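Local coordinates for putative type VI secretion protein (Escherichia coli, PDB 6SKI) that probably hydrolyses phospholipids as a toxic effector of the type VI secretion system and binds the VgrG spike, at residues Y109-V114 with L434-R439; T283-Y288 with E303-G308; N255-N260 with T506-I511; L332-F337 with A490-E495; K380-G385 with Q398-A403. All coordinates share one frame; numbering follows the deposited sequence.

Interaction 1. Residues Y109-V114 with L434-R439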
# COMPACT_ATOMS: atom_id res chain seq x y z
N TYR A 109 2.35 14.77 -6.38
CA TYR A 109 1.58 14.66 -7.61
C TYR A 109 0.94 16.00 -7.93
O TYR A 109 0.19 16.54 -7.11
CB TYR A 109 0.51 13.59 -7.45
CG TYR A 109 -0.14 13.13 -8.73
CD1 TYR A 109 0.47 12.20 -9.55
CD2 TYR A 109 -1.37 13.62 -9.12
CE1 TYR A 109 -0.13 11.77 -10.70
CE2 TYR A 109 -1.98 13.20 -10.28
CZ TYR A 109 -1.35 12.28 -11.07
OH TYR A 109 -1.94 11.85 -12.23
N HIS A 110 1.26 16.55 -9.09
CA HIS A 110 0.76 17.86 -9.44
C HIS A 110 -0.76 17.83 -9.60
O HIS A 110 -1.27 17.09 -10.44
CB HIS A 110 1.40 18.35 -10.74
CG HIS A 110 0.96 19.71 -11.15
ND1 HIS A 110 0.30 19.95 -12.34
CD2 HIS A 110 1.07 20.91 -10.53
CE1 HIS A 110 0.03 21.24 -12.43
NE2 HIS A 110 0.49 21.85 -11.35
N PRO A 111 -1.50 18.59 -8.80
CA PRO A 111 -2.95 18.64 -8.98
C PRO A 111 -3.40 19.78 -9.88
O PRO A 111 -2.85 20.88 -9.81
CB PRO A 111 -3.45 18.81 -7.54
CG PRO A 111 -2.41 19.71 -6.94
CD PRO A 111 -1.09 19.36 -7.61
N ASP A 112 -4.38 19.52 -10.73
CA ASP A 112 -5.01 20.57 -11.52
C ASP A 112 -6.40 20.83 -10.96
O ASP A 112 -7.18 19.90 -10.74
CB ASP A 112 -5.10 20.16 -12.99
CG ASP A 112 -3.81 20.43 -13.74
OD1 ASP A 112 -3.48 21.62 -13.95
OD2 ASP A 112 -3.12 19.47 -14.12
N GLN A 113 -6.71 22.11 -10.71
CA GLN A 113 -8.01 22.48 -10.16
C GLN A 113 -8.82 23.27 -11.17
O GLN A 113 -9.91 22.84 -11.55
CB GLN A 113 -7.81 23.26 -8.86
CG GLN A 113 -7.60 22.39 -7.64
CD GLN A 113 -7.58 23.18 -6.36
OE1 GLN A 113 -7.29 24.38 -6.36
NE2 GLN A 113 -7.89 22.52 -5.25
N VAL A 114 -8.31 24.40 -11.66
CA VAL A 114 -8.96 25.18 -12.70
C VAL A 114 -8.06 25.17 -13.92
O VAL A 114 -6.88 25.54 -13.84
CB VAL A 114 -9.24 26.62 -12.23
CG1 VAL A 114 -9.60 27.50 -13.41
CG2 VAL A 114 -10.35 26.64 -11.20
N LEU A 434 3.43 14.32 -14.09
CA LEU A 434 3.91 15.61 -13.62
C LEU A 434 3.90 15.63 -12.10
O LEU A 434 2.86 15.37 -11.48
CB LEU A 434 3.07 16.76 -14.18
CG LEU A 434 3.02 16.87 -15.70
CD1 LEU A 434 2.00 17.90 -16.10
CD2 LEU A 434 4.38 17.21 -16.25
N PHE A 435 5.04 15.94 -11.52
CA PHE A 435 5.21 16.00 -10.07
C PHE A 435 5.77 17.36 -9.71
O PHE A 435 6.60 17.91 -10.43
CB PHE A 435 6.15 14.91 -9.58
CG PHE A 435 5.49 13.59 -9.37
CD1 PHE A 435 4.74 13.35 -8.24
CD2 PHE A 435 5.60 12.59 -10.31
CE1 PHE A 435 4.12 12.14 -8.04
CE2 PHE A 435 4.99 11.38 -10.12
CZ PHE A 435 4.25 11.15 -8.98
N GLU A 436 5.30 17.90 -8.59
CA GLU A 436 5.90 19.12 -8.08
C GLU A 436 7.34 18.83 -7.67
O GLU A 436 7.65 17.74 -7.18
CB GLU A 436 5.11 19.65 -6.89
CG GLU A 436 3.63 19.86 -7.16
CD GLU A 436 3.33 21.16 -7.90
OE1 GLU A 436 4.20 21.66 -8.63
OE2 GLU A 436 2.20 21.67 -7.74
N PRO A 437 8.25 19.79 -7.87
CA PRO A 437 9.65 19.56 -7.50
C PRO A 437 9.79 19.34 -6.00
O PRO A 437 9.01 19.85 -5.19
CB PRO A 437 10.33 20.86 -7.95
CG PRO A 437 9.50 21.28 -9.11
CD PRO A 437 8.10 21.06 -8.58
N ILE A 438 10.81 18.57 -5.63
CA ILE A 438 11.20 18.43 -4.24
C ILE A 438 12.05 19.63 -3.88
O ILE A 438 13.14 19.82 -4.43
CB ILE A 438 11.96 17.12 -3.99
CG1 ILE A 438 11.02 15.92 -4.08
CG2 ILE A 438 12.63 17.15 -2.63
CD1 ILE A 438 11.60 14.66 -3.48
N ARG A 439 11.56 20.46 -2.97
CA ARG A 439 12.20 21.71 -2.63
C ARG A 439 12.78 21.63 -1.22
O ARG A 439 12.49 20.70 -0.46
CB ARG A 439 11.20 22.87 -2.73
CG ARG A 439 10.50 22.96 -4.08
CD ARG A 439 9.49 24.09 -4.11
NE ARG A 439 8.73 24.12 -5.36
CZ ARG A 439 7.57 23.49 -5.54
NH1 ARG A 439 7.03 22.78 -4.56
NH2 ARG A 439 6.94 23.58 -6.70
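Tyr109 turns the edge of its ring to the face of the Phe435 ring, in a T-shaped pair with planes 83° apart. Tyr109 CD1 leads at that edge, 4.0 Å from Phe435 CZ. Tyr109 CG is anti to the backbone N (chi1 -166°), and its CB also touches the other ring, at Phe435 CE1. Phe435 starts away from the 109-114 segment, but its ring swings back so that Phe435 CD1 sits 3.3 Å from Tyr109 N. The far end of the tyrosine is held elsewhere: Tyr109 OH is hydrogen-bonded to Asp192. Two loops meet here, one leaving helix 101-108 and the other following helix 416-431. Their backbones form a single beta bridge at Tyr109 and Phe435, a surface join outside any regular strand. Two backbone bonds flank the pair: His110 N donates to Leu434 O (3.1 Å, 164° at the hydrogen), with the donor above the carbonyl plane, and Glu436 bonds Leu108 on the other side. Beyond the bridge, the Glu436 chain bends at chi2 and brings its carboxylate to the edge of the His110 imidazole. Glu436 OE2 lies in the ring plane, 3.1 Å from His110 CD2, and the carboxylate plane stands almost perpendicular to the ring. Glu436 OE1 has a long salt bridge to Arg439 NH2, at 3.9 Å.

Interaction 2. Residues T283-Y288 with E303-G308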
# COMPACT_ATOMS: atom_id res chain seq x y z
N THR A 283 12.08 -2.82 -5.34
CA THR A 283 12.02 -4.03 -4.54
C THR A 283 13.00 -3.92 -3.39
O THR A 283 14.10 -3.38 -3.55
CB THR A 283 12.32 -5.26 -5.42
OG1 THR A 283 11.14 -5.64 -6.13
CG2 THR A 283 12.82 -6.43 -4.59
N ALA A 284 12.60 -4.41 -2.22
CA ALA A 284 13.46 -4.38 -1.04
C ALA A 284 14.45 -5.54 -1.10
O ALA A 284 14.04 -6.70 -1.09
CB ALA A 284 12.62 -4.45 0.23
N MET A 285 15.74 -5.22 -1.15
CA MET A 285 16.76 -6.25 -1.20
C MET A 285 17.05 -6.86 0.16
O MET A 285 17.61 -7.96 0.22
CB MET A 285 18.06 -5.69 -1.78
CG MET A 285 18.13 -5.73 -3.29
SD MET A 285 19.74 -5.26 -3.96
CE MET A 285 20.60 -4.73 -2.48
N ASN A 286 16.66 -6.20 1.24
CA ASN A 286 16.93 -6.66 2.59
C ASN A 286 15.64 -6.80 3.37
O ASN A 286 15.57 -6.49 4.56
CB ASN A 286 17.90 -5.73 3.31
CG ASN A 286 19.16 -5.48 2.52
OD1 ASN A 286 19.87 -6.42 2.17
ND2 ASN A 286 19.45 -4.23 2.24
N GLU A 287 14.59 -7.28 2.71
CA GLU A 287 13.36 -7.67 3.36
C GLU A 287 13.32 -9.19 3.38
O GLU A 287 13.42 -9.84 2.34
CB GLU A 287 12.14 -7.11 2.64
CG GLU A 287 10.81 -7.62 3.16
CD GLU A 287 10.57 -7.25 4.61
OE1 GLU A 287 11.13 -6.23 5.07
OE2 GLU A 287 9.83 -7.97 5.30
N TYR A 288 13.17 -9.76 4.58
CA TYR A 288 13.36 -11.19 4.77
C TYR A 288 12.25 -11.84 5.57
O TYR A 288 12.34 -13.04 5.84
CB TYR A 288 14.70 -11.45 5.47
CG TYR A 288 15.88 -10.89 4.72
CD1 TYR A 288 16.14 -11.28 3.42
CD2 TYR A 288 16.72 -9.96 5.30
CE1 TYR A 288 17.21 -10.77 2.73
CE2 TYR A 288 17.80 -9.45 4.62
CZ TYR A 288 18.03 -9.85 3.33
OH TYR A 288 19.10 -9.35 2.63
N GLU A 303 11.95 -3.64 -13.06
CA GLU A 303 11.93 -3.84 -11.62
C GLU A 303 13.31 -3.51 -11.08
O GLU A 303 14.31 -4.05 -11.56
CB GLU A 303 11.55 -5.28 -11.26
CG GLU A 303 11.67 -5.57 -9.78
CD GLU A 303 10.81 -6.74 -9.35
OE1 GLU A 303 9.64 -6.78 -9.74
OE2 GLU A 303 11.32 -7.61 -8.62
N LEU A 304 13.37 -2.63 -10.09
CA LEU A 304 14.62 -2.26 -9.44
C LEU A 304 14.66 -2.84 -8.04
O LEU A 304 13.80 -2.53 -7.21
CB LEU A 304 14.78 -0.74 -9.39
CG LEU A 304 16.07 -0.24 -8.75
CD1 LEU A 304 17.26 -0.67 -9.56
CD2 LEU A 304 16.02 1.26 -8.61
N ALA A 305 15.65 -3.67 -7.77
CA ALA A 305 15.91 -4.15 -6.43
C ALA A 305 16.84 -3.17 -5.73
O ALA A 305 17.95 -2.91 -6.21
CB ALA A 305 16.53 -5.55 -6.46
N LEU A 306 16.39 -2.62 -4.61
CA LEU A 306 17.13 -1.57 -3.94
C LEU A 306 17.39 -1.98 -2.50
O LEU A 306 16.52 -2.55 -1.84
CB LEU A 306 16.35 -0.25 -3.98
CG LEU A 306 17.12 1.01 -4.35
CD1 LEU A 306 18.06 0.74 -5.50
CD2 LEU A 306 16.15 2.12 -4.72
N PRO A 307 18.59 -1.70 -1.98
CA PRO A 307 18.92 -2.11 -0.61
C PRO A 307 17.99 -1.45 0.40
O PRO A 307 17.71 -0.25 0.32
CB PRO A 307 20.37 -1.63 -0.45
CG PRO A 307 20.48 -0.52 -1.44
CD PRO A 307 19.74 -1.05 -2.63
N GLY A 308 17.51 -2.25 1.33
CA GLY A 308 16.63 -1.75 2.37
C GLY A 308 15.59 -2.78 2.72
O GLY A 308 15.46 -3.83 2.10
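Thr283, Met285 and Gly308 lose the most surface where strand 278-284 runs parallel to strand 303-306. These are neighbouring strands of the mixed central sheet, in a catalytic domain of the alpha/beta-hydrolase clan. Thr283 is gripped through both backbone polar atoms. Its N donates to Leu304 O, and its O accepts from Leu306 N in a nearly straight bond (177° at the hydrogen). Thr283 OG1 is anti to the carbonyl carbon and points to Glu303 OE2, 3.2 Å away, in a weak hydrogen bond. The Glu303 carboxylate also bonds Ile297 N and Ser296 OG. Met285 lies just past the strand end, with its N bonded to Leu306 O at 2.9 Å. Its side chain runs along the 303-308 segment. Met285 CG touches Ala305 CB at 3.6 Å, and a bend at chi3 (-6°) lays CE against the Pro307 ring, 3.7 Å from Pro307 CB. Gly308 meets the turn through its carbonyl. Gly308 O also touches Ala284 CB. The last bond goes from Asn286 N to Gly308 O, 2.8 Å long, with the donor 28° above the carbonyl plane.

Interaction 3. Residues N255-N260 with T506-I511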
# COMPACT_ATOMS: atom_id res chain seq x y z
N ASN A 255 -5.34 -21.24 8.42
CA ASN A 255 -5.33 -21.99 9.67
C ASN A 255 -6.33 -21.46 10.69
O ASN A 255 -6.37 -21.98 11.81
CB ASN A 255 -3.93 -22.00 10.28
CG ASN A 255 -2.90 -22.62 9.36
OD1 ASN A 255 -3.20 -23.56 8.63
ND2 ASN A 255 -1.68 -22.09 9.40
N PHE A 256 -7.12 -20.46 10.34
CA PHE A 256 -8.18 -19.97 11.21
C PHE A 256 -9.40 -20.86 11.05
O PHE A 256 -9.98 -20.93 9.96
CB PHE A 256 -8.54 -18.52 10.89
CG PHE A 256 -7.53 -17.52 11.35
CD1 PHE A 256 -7.82 -16.65 12.38
CD2 PHE A 256 -6.29 -17.44 10.75
CE1 PHE A 256 -6.90 -15.73 12.81
CE2 PHE A 256 -5.36 -16.52 11.17
CZ PHE A 256 -5.67 -15.66 12.20
N PHE A 257 -9.79 -21.54 12.13
CA PHE A 257 -10.91 -22.47 12.06
C PHE A 257 -12.20 -21.77 11.65
O PHE A 257 -13.02 -22.34 10.92
CB PHE A 257 -11.08 -23.18 13.40
CG PHE A 257 -12.31 -24.04 13.48
CD1 PHE A 257 -12.34 -25.27 12.87
CD2 PHE A 257 -13.42 -23.61 14.17
CE1 PHE A 257 -13.46 -26.06 12.94
CE2 PHE A 257 -14.55 -24.40 14.24
CZ PHE A 257 -14.56 -25.63 13.63
N ASP A 258 -12.39 -20.54 12.12
CA ASP A 258 -13.68 -19.88 11.94
C ASP A 258 -13.93 -19.49 10.49
O ASP A 258 -15.07 -19.55 10.02
CB ASP A 258 -13.75 -18.65 12.84
CG ASP A 258 -13.48 -18.98 14.30
OD1 ASP A 258 -12.30 -19.00 14.69
OD2 ASP A 258 -14.45 -19.20 15.05
N ILE A 259 -12.88 -19.08 9.77
CA ILE A 259 -13.05 -18.38 8.51
C ILE A 259 -12.26 -18.99 7.36
O ILE A 259 -12.30 -18.46 6.25
CB ILE A 259 -12.68 -16.89 8.66
CG1 ILE A 259 -11.29 -16.75 9.27
CG2 ILE A 259 -13.71 -16.17 9.51
CD1 ILE A 259 -10.94 -15.35 9.67
N ASN A 260 -11.54 -20.10 7.58
CA ASN A 260 -10.74 -20.66 6.50
C ASN A 260 -11.59 -21.19 5.35
O ASN A 260 -11.05 -21.47 4.28
CB ASN A 260 -9.83 -21.78 7.02
CG ASN A 260 -10.59 -22.83 7.80
OD1 ASN A 260 -11.81 -22.89 7.78
ND2 ASN A 260 -9.85 -23.67 8.52
N THR A 506 -1.98 -28.76 16.62
CA THR A 506 -2.27 -28.55 15.21
C THR A 506 -1.82 -27.18 14.72
O THR A 506 -1.48 -27.04 13.54
CB THR A 506 -3.76 -28.72 14.95
OG1 THR A 506 -4.26 -29.83 15.71
CG2 THR A 506 -4.02 -28.99 13.48
N GLY A 507 -1.83 -26.18 15.58
CA GLY A 507 -1.58 -24.82 15.16
C GLY A 507 -2.80 -24.11 14.61
O GLY A 507 -2.66 -23.00 14.08
N GLU A 508 -3.97 -24.72 14.71
CA GLU A 508 -5.20 -24.09 14.25
C GLU A 508 -5.58 -22.95 15.18
O GLU A 508 -5.44 -23.04 16.40
CB GLU A 508 -6.32 -25.12 14.20
CG GLU A 508 -7.61 -24.62 13.57
CD GLU A 508 -8.40 -25.74 12.93
OE1 GLU A 508 -8.18 -26.91 13.31
OE2 GLU A 508 -9.23 -25.45 12.05
N ILE A 509 -6.06 -21.86 14.59
CA ILE A 509 -6.42 -20.66 15.34
C ILE A 509 -7.93 -20.64 15.54
O ILE A 509 -8.69 -20.92 14.61
CB ILE A 509 -5.94 -19.38 14.63
CG1 ILE A 509 -4.43 -19.44 14.38
CG2 ILE A 509 -6.28 -18.16 15.46
CD1 ILE A 509 -4.08 -19.59 12.93
N PHE A 510 -8.34 -20.31 16.76
CA PHE A 510 -9.75 -20.27 17.14
C PHE A 510 -10.01 -18.89 17.71
O PHE A 510 -9.44 -18.52 18.75
CB PHE A 510 -10.06 -21.36 18.17
CG PHE A 510 -9.99 -22.75 17.62
CD1 PHE A 510 -8.81 -23.46 17.64
CD2 PHE A 510 -11.11 -23.35 17.08
CE1 PHE A 510 -8.74 -24.73 17.13
CE2 PHE A 510 -11.05 -24.63 16.58
CZ PHE A 510 -9.86 -25.32 16.60
N ILE A 511 -10.84 -18.11 17.02
CA ILE A 511 -11.14 -16.76 17.48
C ILE A 511 -12.06 -16.84 18.69
O ILE A 511 -13.03 -17.61 18.72
CB ILE A 511 -11.77 -15.94 16.35
CG1 ILE A 511 -10.83 -15.89 15.15
CG2 ILE A 511 -12.11 -14.55 16.82
CD1 ILE A 511 -11.38 -15.15 13.97
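Ile509 begins the short strand 509-511, half of a two-stranded antiparallel hairpin with strand 500-502. It forms a single beta bridge with Phe256 in the 255-260 loop. Ile509 N donates to Asn255 O, and Phe257 N donates to Ile509 O, both at 2.8 Å. The side chain of Ile509 points toward the loop. Its CB stands over the centre of the Phe256 ring. CG2, anti to the backbone N, lies over the same face in a CH-pi contact, 3.6 Å from Phe256 CE1. CG1 leads past Asn255 O to CD1, which ends 3.6 Å from Asn255 CB and also touches the CD2 side of the Phe256 ring. Ile150 of helix 144-154 packs on Phe256 too. On the other side of the bridge, Phe257 meets Phe510 obliquely, and Glu508 OE2 lies at the edge of the Phe257 ring, 3.2 Å from Phe257 CD1. Asp258 takes over where the backbone bonds stop: its OD1 accepts from Ile511 N at 2.9 Å, met 27° out of the carboxylate plane.

Interaction 4. Residues L332-F337 with A490-E495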
# COMPACT_ATOMS: atom_id res chain seq x y z
N LEU A 332 17.30 -12.14 16.99
CA LEU A 332 17.65 -12.64 15.67
C LEU A 332 17.70 -14.15 15.64
O LEU A 332 17.97 -14.74 14.59
CB LEU A 332 18.98 -12.05 15.22
CG LEU A 332 18.97 -10.56 14.89
CD1 LEU A 332 20.17 -10.19 14.05
CD2 LEU A 332 17.68 -10.18 14.19
N SER A 333 17.44 -14.79 16.77
CA SER A 333 17.20 -16.22 16.87
C SER A 333 15.98 -16.42 17.76
O SER A 333 15.68 -15.59 18.61
CB SER A 333 18.41 -16.96 17.45
OG SER A 333 18.16 -18.34 17.57
N CYS A 334 15.28 -17.51 17.54
CA CYS A 334 14.16 -17.82 18.41
C CYS A 334 14.71 -18.20 19.78
O CYS A 334 15.51 -19.14 19.89
CB CYS A 334 13.32 -18.95 17.84
SG CYS A 334 12.08 -19.61 18.97
N PRO A 335 14.33 -17.50 20.85
CA PRO A 335 14.89 -17.80 22.17
C PRO A 335 14.56 -19.22 22.59
O PRO A 335 13.42 -19.67 22.46
CB PRO A 335 14.23 -16.76 23.08
CG PRO A 335 13.83 -15.67 22.15
CD PRO A 335 13.39 -16.37 20.91
N GLU A 336 15.56 -19.93 23.10
CA GLU A 336 15.41 -21.32 23.46
C GLU A 336 15.72 -21.49 24.94
O GLU A 336 16.75 -21.00 25.42
CB GLU A 336 16.31 -22.22 22.62
CG GLU A 336 15.60 -22.84 21.43
CD GLU A 336 16.49 -23.78 20.65
OE1 GLU A 336 17.73 -23.66 20.77
OE2 GLU A 336 15.96 -24.63 19.91
N PHE A 337 14.85 -22.20 25.65
CA PHE A 337 14.95 -22.37 27.09
C PHE A 337 15.07 -23.84 27.43
O PHE A 337 14.48 -24.70 26.77
CB PHE A 337 13.73 -21.78 27.81
CG PHE A 337 13.49 -20.33 27.50
CD1 PHE A 337 13.97 -19.34 28.34
CD2 PHE A 337 12.78 -19.96 26.38
CE1 PHE A 337 13.75 -18.02 28.07
CE2 PHE A 337 12.56 -18.63 26.10
CZ PHE A 337 13.05 -17.66 26.94
N ALA A 490 13.06 -8.25 10.04
CA ALA A 490 12.83 -9.62 10.44
C ALA A 490 13.48 -9.87 11.79
O ALA A 490 14.69 -9.66 11.95
CB ALA A 490 13.37 -10.59 9.40
N ASN A 491 12.69 -10.30 12.76
CA ASN A 491 13.20 -10.57 14.10
C ASN A 491 12.37 -11.68 14.72
O ASN A 491 11.35 -12.09 14.18
CB ASN A 491 13.17 -9.32 14.98
CG ASN A 491 11.83 -8.61 14.95
OD1 ASN A 491 10.86 -9.07 15.55
ND2 ASN A 491 11.78 -7.48 14.26
N TRP A 492 12.82 -12.15 15.88
CA TRP A 492 12.13 -13.20 16.60
C TRP A 492 11.49 -12.67 17.87
O TRP A 492 11.34 -13.39 18.85
CB TRP A 492 13.08 -14.35 16.91
CG TRP A 492 13.29 -15.26 15.74
CD1 TRP A 492 14.34 -15.24 14.87
CD2 TRP A 492 12.44 -16.32 15.31
NE1 TRP A 492 14.19 -16.23 13.93
CE2 TRP A 492 13.03 -16.90 14.18
CE3 TRP A 492 11.22 -16.83 15.77
CZ2 TRP A 492 12.45 -17.97 13.50
CZ3 TRP A 492 10.65 -17.89 15.10
CH2 TRP A 492 11.27 -18.45 13.98
N ASN A 493 11.12 -11.39 17.86
CA ASN A 493 10.39 -10.82 18.98
C ASN A 493 8.98 -11.38 19.00
O ASN A 493 8.32 -11.47 17.96
CB ASN A 493 10.35 -9.30 18.87
CG ASN A 493 11.68 -8.66 19.13
OD1 ASN A 493 11.82 -7.44 19.09
ND2 ASN A 493 12.68 -9.47 19.42
N ILE A 494 8.51 -11.74 20.18
CA ILE A 494 7.20 -12.37 20.32
C ILE A 494 6.19 -11.31 20.71
O ILE A 494 6.51 -10.34 21.41
CB ILE A 494 7.25 -13.51 21.36
CG1 ILE A 494 6.26 -14.61 20.98
CG2 ILE A 494 6.96 -13.01 22.76
CD1 ILE A 494 6.42 -15.86 21.80
N GLU A 495 4.98 -11.46 20.19
CA GLU A 495 3.84 -10.63 20.55
C GLU A 495 2.72 -11.54 21.01
O GLU A 495 2.73 -12.75 20.77
CB GLU A 495 3.39 -9.77 19.36
CG GLU A 495 4.39 -8.70 18.97
CD GLU A 495 3.79 -7.65 18.05
OE1 GLU A 495 2.59 -7.76 17.72
OE2 GLU A 495 4.52 -6.72 17.66
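Trp492 packs on the break in strand 328-341, an outer strand of a three-stranded antiparallel sheet. The touching parts, 332-335 and 490-492, run in nearly the same direction, 15° apart, with no hydrogen bond between the segments. The close part is the indole. Its CG is anti to the carbonyl carbon (chi1 -80°), which sets one face over Cys334; the backbone carbons of Leu332 and Ser333 approach obliquely. Trp492 CG is 3.5 Å from Cys334 N, which lies over that face. Trp492 CD1 reaches Leu332 C at 3.6 Å. Trp492 CB meets Ser333 O at 3.3 Å. The six-membered ring takes Cys334 CB in a CH-pi contact, and the sulfur lies farther out and oblique, with SG 4.9 Å from the ring centroid. Beyond the segments, Phe524 forms an edge-to-face pair with the indole, and Trp492 shares a backbone hydrogen bond with Phe331. The contact loosens at both ends. Pro335 CD is 4.5 Å from Trp492 CB, and Leu332 CD2 only grazes Ala490 O. After Trp492 the two segments part. An Asx turn bends the 490-495 loop there: Asn493 N donates to a lone pair of Asn491 OD1, 3.3 Å away.

Interaction 5. Residues K380-G385 with Q398-A403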
# COMPACT_ATOMS: atom_id res chain seq x y z
N LYS A 380 22.32 -13.31 24.21
CA LYS A 380 21.80 -12.91 25.50
C LYS A 380 21.29 -14.13 26.24
O LYS A 380 20.60 -14.98 25.66
CB LYS A 380 20.68 -11.87 25.35
CG LYS A 380 21.18 -10.54 24.86
CD LYS A 380 21.25 -9.52 25.97
CE LYS A 380 21.83 -8.22 25.48
NZ LYS A 380 22.82 -7.67 26.44
N ILE A 381 21.64 -14.22 27.52
CA ILE A 381 21.32 -15.35 28.38
C ILE A 381 20.37 -14.88 29.47
O ILE A 381 20.59 -13.83 30.09
CB ILE A 381 22.58 -15.97 29.00
CG1 ILE A 381 23.63 -16.24 27.93
CG2 ILE A 381 22.23 -17.26 29.72
CD1 ILE A 381 24.93 -16.76 28.49
N ARG A 382 19.32 -15.65 29.70
CA ARG A 382 18.40 -15.47 30.81
C ARG A 382 18.52 -16.69 31.72
O ARG A 382 18.54 -17.82 31.23
CB ARG A 382 16.97 -15.32 30.31
CG ARG A 382 15.96 -14.94 31.37
CD ARG A 382 14.67 -14.50 30.71
NE ARG A 382 13.54 -14.52 31.64
CZ ARG A 382 12.70 -15.54 31.75
NH1 ARG A 382 12.86 -16.62 31.00
NH2 ARG A 382 11.69 -15.48 32.61
N SER A 383 18.62 -16.46 33.02
CA SER A 383 18.63 -17.55 33.99
C SER A 383 17.65 -17.21 35.10
O SER A 383 17.80 -16.20 35.79
CB SER A 383 20.03 -17.77 34.56
OG SER A 383 20.65 -16.55 34.89
N ILE A 384 16.64 -18.06 35.28
CA ILE A 384 15.71 -17.93 36.39
C ILE A 384 15.74 -19.22 37.20
O ILE A 384 16.27 -20.24 36.76
CB ILE A 384 14.27 -17.60 35.93
CG1 ILE A 384 13.78 -18.64 34.93
CG2 ILE A 384 14.21 -16.21 35.33
CD1 ILE A 384 12.28 -18.68 34.81
N GLY A 385 15.18 -19.16 38.40
CA GLY A 385 15.07 -20.35 39.22
C GLY A 385 13.84 -21.16 38.86
O GLY A 385 12.81 -20.63 38.43
N GLN A 398 17.49 -26.15 40.63
CA GLN A 398 17.36 -26.12 39.19
C GLN A 398 17.11 -24.71 38.69
O GLN A 398 16.47 -23.89 39.35
CB GLN A 398 16.24 -27.05 38.71
CG GLN A 398 16.58 -28.52 38.81
CD GLN A 398 15.95 -29.34 37.71
OE1 GLN A 398 14.75 -29.25 37.47
NE2 GLN A 398 16.76 -30.15 37.04
N LYS A 399 17.60 -24.44 37.48
CA LYS A 399 17.46 -23.15 36.84
C LYS A 399 16.96 -23.36 35.42
O LYS A 399 17.31 -24.34 34.77
CB LYS A 399 18.79 -22.38 36.81
CG LYS A 399 19.77 -22.89 35.77
CD LYS A 399 21.21 -22.71 36.17
CE LYS A 399 21.52 -21.28 36.54
NZ LYS A 399 22.99 -21.07 36.69
N GLN A 400 16.14 -22.44 34.94
CA GLN A 400 15.80 -22.37 33.53
C GLN A 400 16.75 -21.38 32.88
O GLN A 400 16.79 -20.21 33.26
CB GLN A 400 14.35 -21.95 33.31
CG GLN A 400 13.86 -22.24 31.90
CD GLN A 400 12.60 -21.48 31.55
OE1 GLN A 400 12.40 -20.35 32.00
NE2 GLN A 400 11.76 -22.09 30.73
N VAL A 401 17.53 -21.87 31.91
CA VAL A 401 18.47 -21.07 31.15
C VAL A 401 17.94 -20.96 29.73
O VAL A 401 17.70 -21.97 29.07
CB VAL A 401 19.88 -21.68 31.17
CG1 VAL A 401 20.72 -21.09 30.05
CG2 VAL A 401 20.54 -21.44 32.50
N GLY A 402 17.73 -19.73 29.29
CA GLY A 402 17.35 -19.46 27.91
C GLY A 402 18.42 -18.63 27.24
O GLY A 402 19.08 -17.82 27.87
N ALA A 403 18.60 -18.87 25.95
CA ALA A 403 19.57 -18.13 25.16
C ALA A 403 18.94 -17.68 23.86
O ALA A 403 18.09 -18.39 23.30
CB ALA A 403 20.82 -18.96 24.88
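Four backbone hydrogen bonds join strand 380-385 to strand 398-403, in two pairs. Arg382 and Gly402 each donate to the other's carbonyl, at 2.8 Å from Arg382 N to Gly402 O and at the same length from Gly402 N to Arg382 O. Ile384 and Gln400 repeat the pattern, with Ile384 N to Gln400 O at 3.0 Å and Gln400 N to Ile384 O at 2.9 Å. The last bond is the most bent, at 141°, and its donor sits above the carbonyl plane. The other edge of strand 398-403 bonds to strand 328-341, through Lys399, Val401 and Ala403. Among the side chains, the extended Arg382 uses NE for a salt bridge to Glu84 of helix 72-85. One face of its guanidinium rests on Ile384 CG2. Ser383 OG is hydrogen-bonded to Glu346. Lys399 NZ has weaker partners, a long ion pair to Glu346 and a weak bond to Thr344 O. Ile384 and Gln400 lie side by side, with Ile384 CD1 3.3 Å from Gln400 OE1. On the opposite face Ile381 CG2 meets Val401 CG1, and helix 350-362 packs there. Hydrogen-bonded and non-hydrogen-bonded pairs alternate in regular antiparallel register, and strand 398-409 is the central strand of a three-stranded antiparallel sheet.

How the interactions relate
From the N terminus, interaction 1 opens first, after helix 101-108, and closes some 320 residues later beyond helix 416-431. Interactions 2 and 5 both fall within that loop. Interaction 3 opens at 255-260 and closes at 506-511, so it crosses interaction 1 and encloses interactions 2, 4 and 5. It ties the loop after strand 237-243 to the late hairpin strand 509-511. Interaction 2 closes locally, pairing strands of the central sheet. Interaction 4 then opens, encloses interaction 5 and also crosses interaction 1. Interactions 4 and 5 meet in the three-stranded sheet, where Phe337 packs on Gly402 and Arg382. Tyr288 of interaction 2 touches Ala490 of interaction 4.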